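L-amino acid deaminase (PDB 5I39) probably catalyses the oxidative deamination of L-amino acids as a membrane-bound, FAD-dependent oxidoreductase of Proteus vulgaris. Local coordinates at residues 95-106 / 375-385; 181-189 / 284-292. One frame throughout, in Å; residues are numbered along the deposited sequence.

The two contacts lie about 16 Å apart, centre to centre. Along the chain the order is 95-106, 181-189, 284-292 and 375-385, so both halves of interaction 2 fall between the two halves of interaction 1. Interaction 1 crosses helix 90-103 with helix 376-392, whose first turn holds the flavin. Interaction 2 lies where the segment leaving strand 182-183 meets the turn after strand 283-287, both strands of the large mixed sheet. Phe184 joins them: its ring packs on Trp103, Met377 and Thr378, and Met377 also touches Ala189. The flavin-binding start of helix 376-392, and helix 90-103 packed across it, thus touch the segment that leaves strand 182-183.

Interaction 1: 95-106 / 375-385; sequences LHHLGKHRWREM and WGMTESPVSAE. With FAD (flavin-adenine dinucleotide), chain B.
Arg102 runs along the kinked helix 376-392 toward Glu385. Its CB lies 3.5 Å from Pro381 CB; CD rests between Pro381 CB and Val382 CG2, and that methyl then comes over one face of the guanidinium. The chain is extended from CG to NE (chi2 176°), carrying the head to Glu385, where NH1 and NH2 form an end-on salt bridge to OE1, at 2.6 and 2.7 Å, the planes 22° apart. NH1 also reaches Pro381 O, 3.2 Å away and well above that carbonyl's plane. The helices cross at 92°, and Gly99 lets them close in: its CA stands 3.4 Å from Thr378 O. Knobs-into-holes packing flanks this point, Val382 among Leu95, Leu98, Gly99 and Arg102, Trp103 among Met377, Thr378, Ser380 and Pro381. As in related Rossmann-type flavoenzymes, helix 376-392 starts at the cofactor; Thr378 N and OG1 both donate to FAD O2. Trp103 NE1 and Ser380 OG hold Met377 O from opposite faces. His96 NE2 donates to the anti lone pair of Glu379 OE2 at 2.7 Å and ND1 is hydrogen-bonded to Ile84 O; Thr373 OG1 is hydrogen-bonded to Glu379 OE1. The His96 ring turns its CE1 edge to the Trp375 face, and Thr378 CG2 makes a CH-pi contact over one imidazole face.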
loop_
_atom_site.group_PDB
_atom_site.type_symbol
_atom_site.label_atom_id
_atom_site.label_comp_id
_atom_site.label_asym_id
_atom_site.label_seq_id
_atom_site.Cartn_x
_atom_site.Cartn_y
_atom_site.Cartn_z
ATOM N N LEU A 95 -3.461 -12.059 -3.791
ATOM C CA LEU A 95 -3.789 -10.722 -3.327
ATOM C C LEU A 95 -2.952 -9.664 -4.072
ATOM O O LEU A 95 -3.467 -8.626 -4.492
ATOM C CB LEU A 95 -3.570 -10.646 -1.818
ATOM C CG LEU A 95 -4.098 -9.422 -1.085
ATOM C CD1 LEU A 95 -5.616 -9.389 -1.060
ATOM C CD2 LEU A 95 -3.566 -9.428 0.334
ATOM N N HIS A 96 -1.670 -9.961 -4.260
ATOM C CA HIS A 96 -0.767 -9.070 -4.996
ATOM C C HIS A 96 -0.918 -9.139 -6.513
ATOM O O HIS A 96 -0.870 -8.114 -7.191
ATOM C CB HIS A 96 0.671 -9.353 -4.591
ATOM C CG HIS A 96 0.983 -8.890 -3.212
ATOM N ND1 HIS A 96 2.115 -8.170 -2.916
ATOM C CD2 HIS A 96 0.287 -8.995 -2.058
ATOM C CE1 HIS A 96 2.118 -7.874 -1.631
ATOM N NE2 HIS A 96 1.016 -8.355 -1.088
ATOM N N HIS A 97 -1.094 -10.345 -7.035
ATOM C CA HIS A 97 -1.231 -10.577 -8.475
ATOM C C HIS A 97 -2.494 -9.889 -9.005
ATOM O O HIS A 97 -2.453 -9.163 -10.006
ATOM C CB HIS A 97 -1.267 -12.087 -8.700
ATOM C CG HIS A 97 -1.226 -12.520 -10.125
ATOM N ND1 HIS A 97 -0.130 -12.327 -10.939
ATOM C CD2 HIS A 97 -2.130 -13.213 -10.856
ATOM C CE1 HIS A 97 -0.379 -12.870 -12.121
ATOM N NE2 HIS A 97 -1.583 -13.410 -12.095
ATOM N N LEU A 98 -3.609 -10.109 -8.315
ATOM C CA LEU A 98 -4.867 -9.434 -8.641
ATOM C C LEU A 98 -4.828 -7.942 -8.289
ATOM O O LEU A 98 -5.422 -7.128 -8.986
ATOM C CB LEU A 98 -6.057 -10.110 -7.948
ATOM C CG LEU A 98 -6.638 -11.367 -8.600
ATOM C CD1 LEU A 98 -5.620 -12.483 -8.748
ATOM C CD2 LEU A 98 -7.833 -11.843 -7.792
ATOM N N GLY A 99 -4.142 -7.588 -7.207
ATOM C CA GLY A 99 -3.976 -6.183 -6.842
ATOM C C GLY A 99 -3.341 -5.377 -7.963
ATOM O O GLY A 99 -3.850 -4.324 -8.347
ATOM N N LYS A 100 -2.240 -5.888 -8.506
ATOM C CA LYS A 100 -1.588 -5.251 -9.654
ATOM C C LYS A 100 -2.527 -5.146 -10.855
ATOM O O LYS A 100 -2.585 -4.118 -11.517
ATOM C CB LYS A 100 -0.356 -6.039 -10.078
ATOM C CG LYS A 100 0.826 -5.953 -9.128
ATOM C CD LYS A 100 1.798 -7.110 -9.328
ATOM C CE LYS A 100 2.270 -7.234 -10.767
ATOM N NZ LYS A 100 3.136 -8.428 -10.907
ATOM N N HIS A 101 -3.251 -6.228 -11.132
ATOM C CA HIS A 101 -4.190 -6.266 -12.253
ATOM C C HIS A 101 -5.245 -5.164 -12.130
ATOM O O HIS A 101 -5.596 -4.504 -13.108
ATOM C CB HIS A 101 -4.850 -7.641 -12.301
ATOM C CG HIS A 101 -5.782 -7.834 -13.450
ATOM N ND1 HIS A 101 -7.147 -7.912 -13.293
ATOM C CD2 HIS A 101 -5.543 -7.973 -14.772
ATOM C CE1 HIS A 101 -7.712 -8.089 -14.473
ATOM N NE2 HIS A 101 -6.760 -8.131 -15.388
ATOM N N ARG A 102 -5.739 -4.957 -10.917
ATOM C CA ARG A 102 -6.702 -3.897 -10.646
ATOM C C ARG A 102 -6.068 -2.514 -10.684
ATOM O O ARG A 102 -6.686 -1.568 -11.172
ATOM C CB ARG A 102 -7.400 -4.168 -9.328
ATOM C CG ARG A 102 -8.255 -5.406 -9.470
ATOM C CD ARG A 102 -8.910 -5.814 -8.197
ATOM N NE ARG A 102 -9.674 -7.038 -8.393
ATOM C CZ ARG A 102 -10.607 -7.476 -7.559
ATOM N NH1 ARG A 102 -10.908 -6.783 -6.457
ATOM N NH2 ARG A 102 -11.249 -8.607 -7.825
ATOM N N TRP A 103 -4.832 -2.383 -10.215
ATOM C CA TRP A 103 -4.120 -1.122 -10.404
ATOM C C TRP A 103 -3.932 -0.788 -11.882
ATOM O O TRP A 103 -4.031 0.378 -12.258
ATOM C CB TRP A 103 -2.787 -1.098 -9.660
ATOM C CG TRP A 103 -2.951 -0.685 -8.230
ATOM C CD1 TRP A 103 -2.896 -1.483 -7.120
ATOM C CD2 TRP A 103 -3.239 0.637 -7.759
ATOM N NE1 TRP A 103 -3.123 -0.737 -5.991
ATOM C CE2 TRP A 103 -3.333 0.569 -6.352
ATOM C CE3 TRP A 103 -3.411 1.878 -8.391
ATOM C CZ2 TRP A 103 -3.599 1.695 -5.564
ATOM C CZ3 TRP A 103 -3.669 2.996 -7.608
ATOM C CH2 TRP A 103 -3.762 2.896 -6.209
ATOM N N ARG A 104 -3.723 -1.798 -12.724
ATOM C CA ARG A 104 -3.653 -1.574 -14.175
ATOM C C ARG A 104 -4.955 -1.040 -14.785
ATOM O O ARG A 104 -4.937 -0.492 -15.879
ATOM C CB ARG A 104 -3.213 -2.845 -14.906
ATOM C CG ARG A 104 -1.753 -3.192 -14.685
ATOM C CD ARG A 104 -1.284 -4.299 -15.604
ATOM N NE ARG A 104 -1.782 -5.632 -15.254
ATOM C CZ ARG A 104 -1.183 -6.500 -14.438
ATOM N NH1 ARG A 104 -0.075 -6.176 -13.783
ATOM N NH2 ARG A 104 -1.716 -7.702 -14.263
ATOM N N GLU A 105 -6.074 -1.228 -14.090
ATOM C CA GLU A 105 -7.362 -0.654 -14.476
ATOM C C GLU A 105 -7.640 0.720 -13.861
ATOM O O GLU A 105 -8.649 1.342 -14.194
ATOM C CB GLU A 105 -8.488 -1.598 -14.033
ATOM C CG GLU A 105 -8.413 -3.000 -14.627
ATOM C CD GLU A 105 -9.347 -4.007 -13.975
ATOM O OE1 GLU A 105 -9.834 -3.769 -12.857
ATOM O OE2 GLU A 105 -9.575 -5.064 -14.587
HETATM N N MSE A 106 -6.786 1.201 -12.958
HETATM C CA MSE A 106 -7.177 2.296 -12.060
HETATM C C MSE A 106 -7.266 3.643 -12.732
HETATM O O MSE A 106 -8.205 4.390 -12.466
HETATM C CB MSE A 106 -6.251 2.385 -10.850
HETATM C CG MSE A 106 -6.889 3.143 -9.682
HETATM SE SE MSE A 106 -8.345 2.139 -8.827
HETATM C CE MSE A 106 -7.215 0.771 -7.971
ATOM N N TRP A 375 2.072 -4.035 2.677
ATOM C CA TRP A 375 1.878 -3.971 1.229
ATOM C C TRP A 375 0.470 -3.475 0.879
ATOM O O TRP A 375 -0.097 -3.856 -0.147
ATOM C CB TRP A 375 2.118 -5.352 0.616
ATOM C CG TRP A 375 3.533 -5.799 0.675
ATOM C CD1 TRP A 375 4.065 -6.738 1.506
ATOM C CD2 TRP A 375 4.605 -5.336 -0.145
ATOM N NE1 TRP A 375 5.406 -6.887 1.256
ATOM C CE2 TRP A 375 5.765 -6.030 0.251
ATOM C CE3 TRP A 375 4.700 -4.390 -1.173
ATOM C CZ2 TRP A 375 7.010 -5.820 -0.353
ATOM C CZ3 TRP A 375 5.937 -4.176 -1.773
ATOM C CH2 TRP A 375 7.074 -4.884 -1.357
ATOM N N GLY A 376 -0.083 -2.606 1.719
ATOM C CA GLY A 376 -1.464 -2.172 1.572
ATOM C C GLY A 376 -1.758 -1.409 0.301
ATOM O O GLY A 376 -2.863 -1.496 -0.212
HETATM N N MSE A 377 -0.799 -0.656 -0.223
HETATM C CA MSE A 377 -1.047 0.050 -1.480
HETATM C C MSE A 377 -1.332 -0.960 -2.571
HETATM O O MSE A 377 -2.351 -0.871 -3.264
HETATM C CB MSE A 377 0.107 0.961 -1.887
HETATM C CG MSE A 377 0.335 2.147 -0.954
HETATM SE SE MSE A 377 -1.199 3.372 -0.855
HETATM C CE MSE A 377 -1.350 3.831 -2.759
ATOM N N THR A 378 -0.437 -1.937 -2.707
ATOM C CA THR A 378 -0.559 -3.004 -3.701
ATOM C C THR A 378 -1.844 -3.814 -3.543
ATOM O O THR A 378 -2.536 -4.104 -4.522
ATOM C CB THR A 378 0.639 -3.967 -3.577
ATOM O OG1 THR A 378 1.852 -3.249 -3.806
ATOM C CG2 THR A 378 0.560 -5.108 -4.590
ATOM N N GLU A 379 -2.123 -4.204 -2.302
ATOM C CA GLU A 379 -3.215 -5.120 -1.997
ATOM C C GLU A 379 -4.588 -4.469 -2.017
ATOM O O GLU A 379 -5.586 -5.163 -2.219
ATOM C CB GLU A 379 -2.992 -5.721 -0.612
ATOM C CG GLU A 379 -1.743 -6.579 -0.518
ATOM C CD GLU A 379 -1.299 -6.859 0.905
ATOM O OE1 GLU A 379 -1.854 -6.268 1.853
ATOM O OE2 GLU A 379 -0.366 -7.675 1.069
ATOM N N SER A 380 -4.637 -3.153 -1.805
ATOM C CA SER A 380 -5.881 -2.443 -1.495
ATOM C C SER A 380 -7.082 -2.728 -2.406
ATOM O O SER A 380 -8.178 -2.871 -1.892
ATOM C CB SER A 380 -5.650 -0.932 -1.370
ATOM O OG SER A 380 -5.119 -0.365 -2.553
ATOM N N PRO A 381 -6.904 -2.810 -3.742
ATOM C CA PRO A 381 -8.110 -3.060 -4.552
ATOM C C PRO A 381 -8.785 -4.391 -4.228
ATOM O O PRO A 381 -10.005 -4.512 -4.327
ATOM C CB PRO A 381 -7.572 -3.069 -5.989
ATOM C CG PRO A 381 -6.297 -2.301 -5.919
ATOM C CD PRO A 381 -5.713 -2.692 -4.598
ATOM N N VAL A 382 -7.990 -5.383 -3.848
ATOM C CA VAL A 382 -8.512 -6.707 -3.536
ATOM C C VAL A 382 -8.892 -6.820 -2.061
ATOM O O VAL A 382 -9.941 -7.380 -1.746
ATOM C CB VAL A 382 -7.525 -7.817 -3.944
ATOM C CG1 VAL A 382 -8.142 -9.190 -3.706
ATOM C CG2 VAL A 382 -7.141 -7.686 -5.411
ATOM N N SER A 383 -8.062 -6.306 -1.156
ATOM C CA SER A 383 -8.435 -6.353 0.263
ATOM C C SER A 383 -9.696 -5.527 0.529
ATOM O O SER A 383 -10.474 -5.883 1.402
ATOM C CB SER A 383 -7.288 -5.972 1.194
ATOM O OG SER A 383 -6.882 -4.645 1.004
ATOM N N ALA A 384 -9.925 -4.466 -0.247
ATOM C CA ALA A 384 -11.184 -3.715 -0.164
ATOM C C ALA A 384 -12.385 -4.602 -0.481
ATOM O O ALA A 384 -13.375 -4.612 0.254
ATOM C CB ALA A 384 -11.157 -2.536 -1.117
ATOM N N GLU A 385 -12.299 -5.337 -1.585
ATOM C CA GLU A 385 -13.376 -6.247 -1.968
ATOM C C GLU A 385 -13.590 -7.334 -0.917
ATOM O O GLU A 385 -14.730 -7.622 -0.541
ATOM C CB GLU A 385 -13.115 -6.884 -3.326
ATOM C CG GLU A 385 -14.269 -7.766 -3.786
ATOM C CD GLU A 385 -14.069 -8.398 -5.142
ATOM O OE1 GLU A 385 -13.024 -8.169 -5.772
ATOM O OE2 GLU A 385 -14.966 -9.144 -5.574
HETATM P PA FAD B . -2.884 4.540 6.859
HETATM O O1A FAD B . -1.849 4.833 7.951
HETATM O O2A FAD B . -2.555 5.151 5.510
HETATM O O5B FAD B . -4.323 5.096 7.243
HETATM C C5B FAD B . -4.965 4.795 8.473
HETATM C C4B FAD B . -5.717 6.056 8.859
HETATM O O4B FAD B . -6.533 5.773 10.014
HETATM C C3B FAD B . -4.769 7.191 9.250
HETATM O O3B FAD B . -4.952 8.297 8.367
HETATM C C2B FAD B . -5.162 7.474 10.708
HETATM O O2B FAD B . -5.037 8.860 11.077
HETATM C C1B FAD B . -6.589 6.960 10.775
HETATM N N9A FAD B . -7.067 6.579 12.108
HETATM C C8A FAD B . -6.469 5.774 12.963
HETATM N N7A FAD B . -7.207 5.585 14.077
HETATM C C5A FAD B . -8.298 6.315 13.889
HETATM C C6A FAD B . -9.506 6.595 14.660
HETATM N N6A FAD B . -9.680 6.045 15.879
HETATM N N1A FAD B . -10.441 7.406 14.127
HETATM C C2A FAD B . -10.293 7.941 12.908
HETATM N N3A FAD B . -9.207 7.753 12.149
HETATM C C4A FAD B . -8.224 6.961 12.595
HETATM N N1 FAD B . 3.019 -0.772 0.279
HETATM C C2 FAD B . 3.161 -1.131 -1.000
HETATM O O2 FAD B . 2.237 -1.771 -1.533
HETATM N N3 FAD B . 4.281 -0.811 -1.694
HETATM C C4 FAD B . 5.325 -0.153 -1.177
HETATM O O4 FAD B . 6.300 0.127 -1.861
HETATM C C4X FAD B . 5.261 0.258 0.232
HETATM N N5 FAD B . 6.282 0.882 0.878
HETATM C C5X FAD B . 6.089 1.386 2.102
HETATM C C6 FAD B . 7.038 2.217 2.702
HETATM C C7 FAD B . 6.827 2.799 3.948
HETATM C C7M FAD B . 7.850 3.736 4.548
HETATM C C8 FAD B . 5.578 2.523 4.674
HETATM C C8M FAD B . 5.281 3.155 6.012
HETATM C C9 FAD B . 4.638 1.674 4.086
HETATM C C9A FAD B . 4.845 1.095 2.839
HETATM N N10 FAD B . 3.900 0.243 2.253
HETATM C C10 FAD B . 4.002 -0.105 0.909
HETATM C "C1'" FAD B . 2.699 -0.146 2.963
HETATM C "C2'" FAD B . 1.528 0.737 2.712
HETATM O "O2'" FAD B . 1.966 2.091 2.695
HETATM C "C3'" FAD B . 0.525 0.481 3.832
HETATM O "O3'" FAD B . 0.270 -0.939 3.997
HETATM C "C4'" FAD B . -0.808 1.154 3.603
HETATM O "O4'" FAD B . -0.612 2.546 3.290
HETATM C "C5'" FAD B . -1.666 1.024 4.849
HETATM O "O5'" FAD B . -2.878 1.730 4.581
HETATM P P FAD B . -3.913 1.986 5.801
HETATM O O1P FAD B . -5.104 2.680 5.213
HETATM O O2P FAD B . -4.087 0.707 6.590
HETATM O O3P FAD B . -3.065 2.941 6.805
#

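Interaction 2: 181-189 / 284-292; sequences SGSFDPEVA and FFREQADGT
The guanidinium of Arg286 has Phe184 O over one face, 3.2 Å above the plane and offset toward the rim, and Ser183 OG and Asp185 OD1 at its edge. NH1 donates to both edge partners, to Ser183 OG at 2.8 Å and, as a salt bridge, to Asp185 OD1 at 2.9 Å. Asp185 OD1 is met nearly end-on, the carboxylate turned 35° from the guanidinium. Against the same carboxylate lies the flat end of Gln288, stacked with the planes 27° apart. With chi1 at 173°, Ser183 turns its hydroxyl away from its own amide and across to the arginine, while a bend at chi3 swings the Arg286 head toward strand 182-183. Asp185 OD2 takes the backbone N of Ala289 on its syn lone pair at 2.9 Å, and Ala289 CB packs beside it.

That amide belongs to the type I turn 288-291 with a G1 bulge at Gly291, which joins strands 283-287 and 293-295 in a hairpin. Asp290 OD1 braces the turn from within, accepting from Thr292 N in an Asx turn and from Thr292 OG1 at 2.6 Å. Outside the two segments, Arg286 NH2 bonds to the carbonyl of Tyr80, which with Gly81 belongs to the FAD site, and Arg23 reaches both Asp185 OD2 and Glu187, which also pairs with Arg16. Set between Arg286 and Arg23 and taking a backbone N-H as well, the buried Asp185 is probably kept ionised, its two oxygens fastening both the strand end at Arg286 and the turn at Ala289 to segment 181-189.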
loop_
_atom_site.group_PDB
_atom_site.type_symbol
_atom_site.label_atom_id
_atom_site.label_comp_id
_atom_site.label_asym_id
_atom_site.label_seq_id
_atom_site.Cartn_x
_atom_site.Cartn_y
_atom_site.Cartn_z
ATOM N N SER A 181 5.712 -5.288 -12.871
ATOM C CA SER A 181 5.660 -4.629 -11.568
ATOM C C SER A 181 5.064 -3.237 -11.730
ATOM O O SER A 181 5.281 -2.566 -12.747
ATOM C CB SER A 181 7.044 -4.506 -10.942
ATOM O OG SER A 181 7.839 -3.571 -11.650
ATOM N N GLY A 182 4.306 -2.823 -10.724
ATOM C CA GLY A 182 3.694 -1.511 -10.711
ATOM C C GLY A 182 4.510 -0.480 -9.971
ATOM O O GLY A 182 5.327 -0.806 -9.107
ATOM N N SER A 183 4.246 0.774 -10.309
ATOM C CA SER A 183 4.807 1.933 -9.640
ATOM C C SER A 183 3.677 2.903 -9.346
ATOM O O SER A 183 2.823 3.119 -10.197
ATOM C CB SER A 183 5.815 2.602 -10.567
ATOM O OG SER A 183 6.291 3.830 -10.050
ATOM N N PHE A 184 3.675 3.479 -8.150
ATOM C CA PHE A 184 2.748 4.566 -7.797
ATOM C C PHE A 184 3.475 5.516 -6.862
ATOM O O PHE A 184 4.344 5.102 -6.098
ATOM C CB PHE A 184 1.373 4.104 -7.227
ATOM C CG PHE A 184 1.381 2.796 -6.459
ATOM C CD1 PHE A 184 2.432 2.425 -5.618
ATOM C CD2 PHE A 184 0.278 1.943 -6.538
ATOM C CE1 PHE A 184 2.402 1.222 -4.925
ATOM C CE2 PHE A 184 0.245 0.745 -5.841
ATOM C CZ PHE A 184 1.311 0.382 -5.041
ATOM N N ASP A 185 3.116 6.794 -6.937
ATOM C CA ASP A 185 3.873 7.840 -6.250
ATOM C C ASP A 185 3.083 8.327 -5.035
ATOM O O ASP A 185 1.913 8.700 -5.168
ATOM C CB ASP A 185 4.155 9.018 -7.188
ATOM C CG ASP A 185 4.854 8.606 -8.481
ATOM O OD1 ASP A 185 5.410 7.487 -8.569
ATOM O OD2 ASP A 185 4.842 9.421 -9.429
ATOM N N PRO A 186 3.720 8.368 -3.849
ATOM C CA PRO A 186 2.973 8.694 -2.630
ATOM C C PRO A 186 2.498 10.142 -2.507
ATOM O O PRO A 186 1.636 10.425 -1.684
ATOM C CB PRO A 186 3.956 8.327 -1.522
ATOM C CG PRO A 186 5.293 8.512 -2.142
ATOM C CD PRO A 186 5.125 8.038 -3.551
ATOM N N GLU A 187 3.015 11.035 -3.344
ATOM C CA GLU A 187 2.535 12.409 -3.369
ATOM C C GLU A 187 1.187 12.543 -4.081
ATOM O O GLU A 187 0.566 13.603 -3.999
ATOM C CB GLU A 187 3.558 13.326 -4.037
ATOM C CG GLU A 187 4.908 13.377 -3.328
ATOM C CD GLU A 187 5.788 12.160 -3.560
ATOM O OE1 GLU A 187 5.695 11.534 -4.640
ATOM O OE2 GLU A 187 6.567 11.821 -2.646
ATOM N N VAL A 188 0.749 11.489 -4.779
ATOM C CA VAL A 188 -0.444 11.553 -5.629
ATOM C C VAL A 188 -1.473 10.440 -5.403
ATOM O O VAL A 188 -2.656 10.736 -5.272
ATOM C CB VAL A 188 -0.054 11.559 -7.128
ATOM C CG1 VAL A 188 -1.290 11.667 -8.015
ATOM C CG2 VAL A 188 0.901 12.701 -7.437
ATOM N N ALA A 189 -1.045 9.178 -5.396
ATOM C CA ALA A 189 -1.973 8.056 -5.609
ATOM C C ALA A 189 -3.183 8.039 -4.674
ATOM O O ALA A 189 -4.321 7.987 -5.134
ATOM C CB ALA A 189 -1.231 6.732 -5.537
ATOM N N PHE A 284 18.512 0.429 -4.023
ATOM C CA PHE A 284 17.101 0.339 -4.391
ATOM C C PHE A 284 16.636 1.670 -4.939
ATOM O O PHE A 284 16.765 2.686 -4.259
ATOM C CB PHE A 284 16.243 -0.020 -3.174
ATOM C CG PHE A 284 16.736 -1.217 -2.424
ATOM C CD1 PHE A 284 16.634 -2.485 -2.979
ATOM C CD2 PHE A 284 17.327 -1.084 -1.171
ATOM C CE1 PHE A 284 17.107 -3.599 -2.303
ATOM C CE2 PHE A 284 17.799 -2.194 -0.487
ATOM C CZ PHE A 284 17.685 -3.454 -1.052
ATOM N N PHE A 285 16.092 1.677 -6.153
ATOM C CA PHE A 285 15.461 2.884 -6.670
ATOM C C PHE A 285 14.303 2.580 -7.601
ATOM O O PHE A 285 14.199 1.481 -8.154
ATOM C CB PHE A 285 16.473 3.819 -7.341
ATOM C CG PHE A 285 17.177 3.231 -8.530
ATOM C CD1 PHE A 285 16.607 3.283 -9.796
ATOM C CD2 PHE A 285 18.436 2.659 -8.389
ATOM C CE1 PHE A 285 17.274 2.759 -10.898
ATOM C CE2 PHE A 285 19.106 2.132 -9.482
ATOM C CZ PHE A 285 18.528 2.187 -10.739
ATOM N N ARG A 286 13.445 3.583 -7.755
ATOM C CA ARG A 286 12.224 3.473 -8.543
ATOM C C ARG A 286 11.925 4.820 -9.180
ATOM O O ARG A 286 11.764 5.816 -8.473
ATOM C CB ARG A 286 11.048 3.065 -7.657
ATOM C CG ARG A 286 9.713 3.058 -8.385
ATOM C CD ARG A 286 8.555 2.847 -7.443
ATOM N NE ARG A 286 8.392 3.935 -6.482
ATOM C CZ ARG A 286 7.803 5.105 -6.721
ATOM N NH1 ARG A 286 7.317 5.422 -7.923
ATOM N NH2 ARG A 286 7.718 5.976 -5.737
ATOM N N GLU A 287 11.816 4.851 -10.504
ATOM C CA GLU A 287 11.440 6.077 -11.195
ATOM C C GLU A 287 9.969 6.397 -10.951
ATOM O O GLU A 287 9.101 5.543 -11.126
ATOM C CB GLU A 287 11.693 5.971 -12.693
ATOM C CG GLU A 287 11.600 7.329 -13.373
ATOM C CD GLU A 287 11.760 7.286 -14.873
ATOM O OE1 GLU A 287 11.662 6.196 -15.468
ATOM O OE2 GLU A 287 11.965 8.369 -15.457
ATOM N N GLN A 288 9.709 7.641 -10.557
ATOM C CA GLN A 288 8.354 8.157 -10.396
ATOM C C GLN A 288 7.797 8.631 -11.736
ATOM O O GLN A 288 8.523 8.748 -12.722
ATOM C CB GLN A 288 8.349 9.310 -9.397
ATOM C CG GLN A 288 8.827 8.924 -8.012
ATOM C CD GLN A 288 8.054 9.647 -6.925
ATOM O OE1 GLN A 288 8.009 10.879 -6.875
ATOM N NE2 GLN A 288 7.429 8.899 -6.068
ATOM N N ALA A 289 6.500 8.925 -11.763
ATOM C CA ALA A 289 5.821 9.287 -13.007
ATOM C C ALA A 289 6.331 10.594 -13.616
ATOM O O ALA A 289 6.211 10.794 -14.823
ATOM C CB ALA A 289 4.316 9.350 -12.789
ATOM N N ASP A 290 6.907 11.461 -12.782
ATOM C CA ASP A 290 7.493 12.728 -13.237
ATOM C C ASP A 290 9.005 12.682 -13.485
ATOM O O ASP A 290 9.612 13.720 -13.720
ATOM C CB ASP A 290 7.154 13.854 -12.241
ATOM C CG ASP A 290 7.811 13.674 -10.876
ATOM O OD1 ASP A 290 8.424 12.614 -10.621
ATOM O OD2 ASP A 290 7.701 14.603 -10.051
ATOM N N GLY A 291 9.616 11.500 -13.409
ATOM C CA GLY A 291 11.052 11.352 -13.651
ATOM C C GLY A 291 11.953 11.564 -12.447
ATOM O O GLY A 291 13.164 11.416 -12.566
ATOM N N THR A 292 11.388 11.912 -11.291
ATOM C CA THR A 292 12.135 11.863 -10.035
ATOM C C THR A 292 12.321 10.391 -9.652
ATOM O O THR A 292 11.697 9.506 -10.246
ATOM C CB THR A 292 11.428 12.642 -8.906
ATOM O OG1 THR A 292 10.126 12.094 -8.670
ATOM C CG2 THR A 292 11.306 14.126 -9.261
#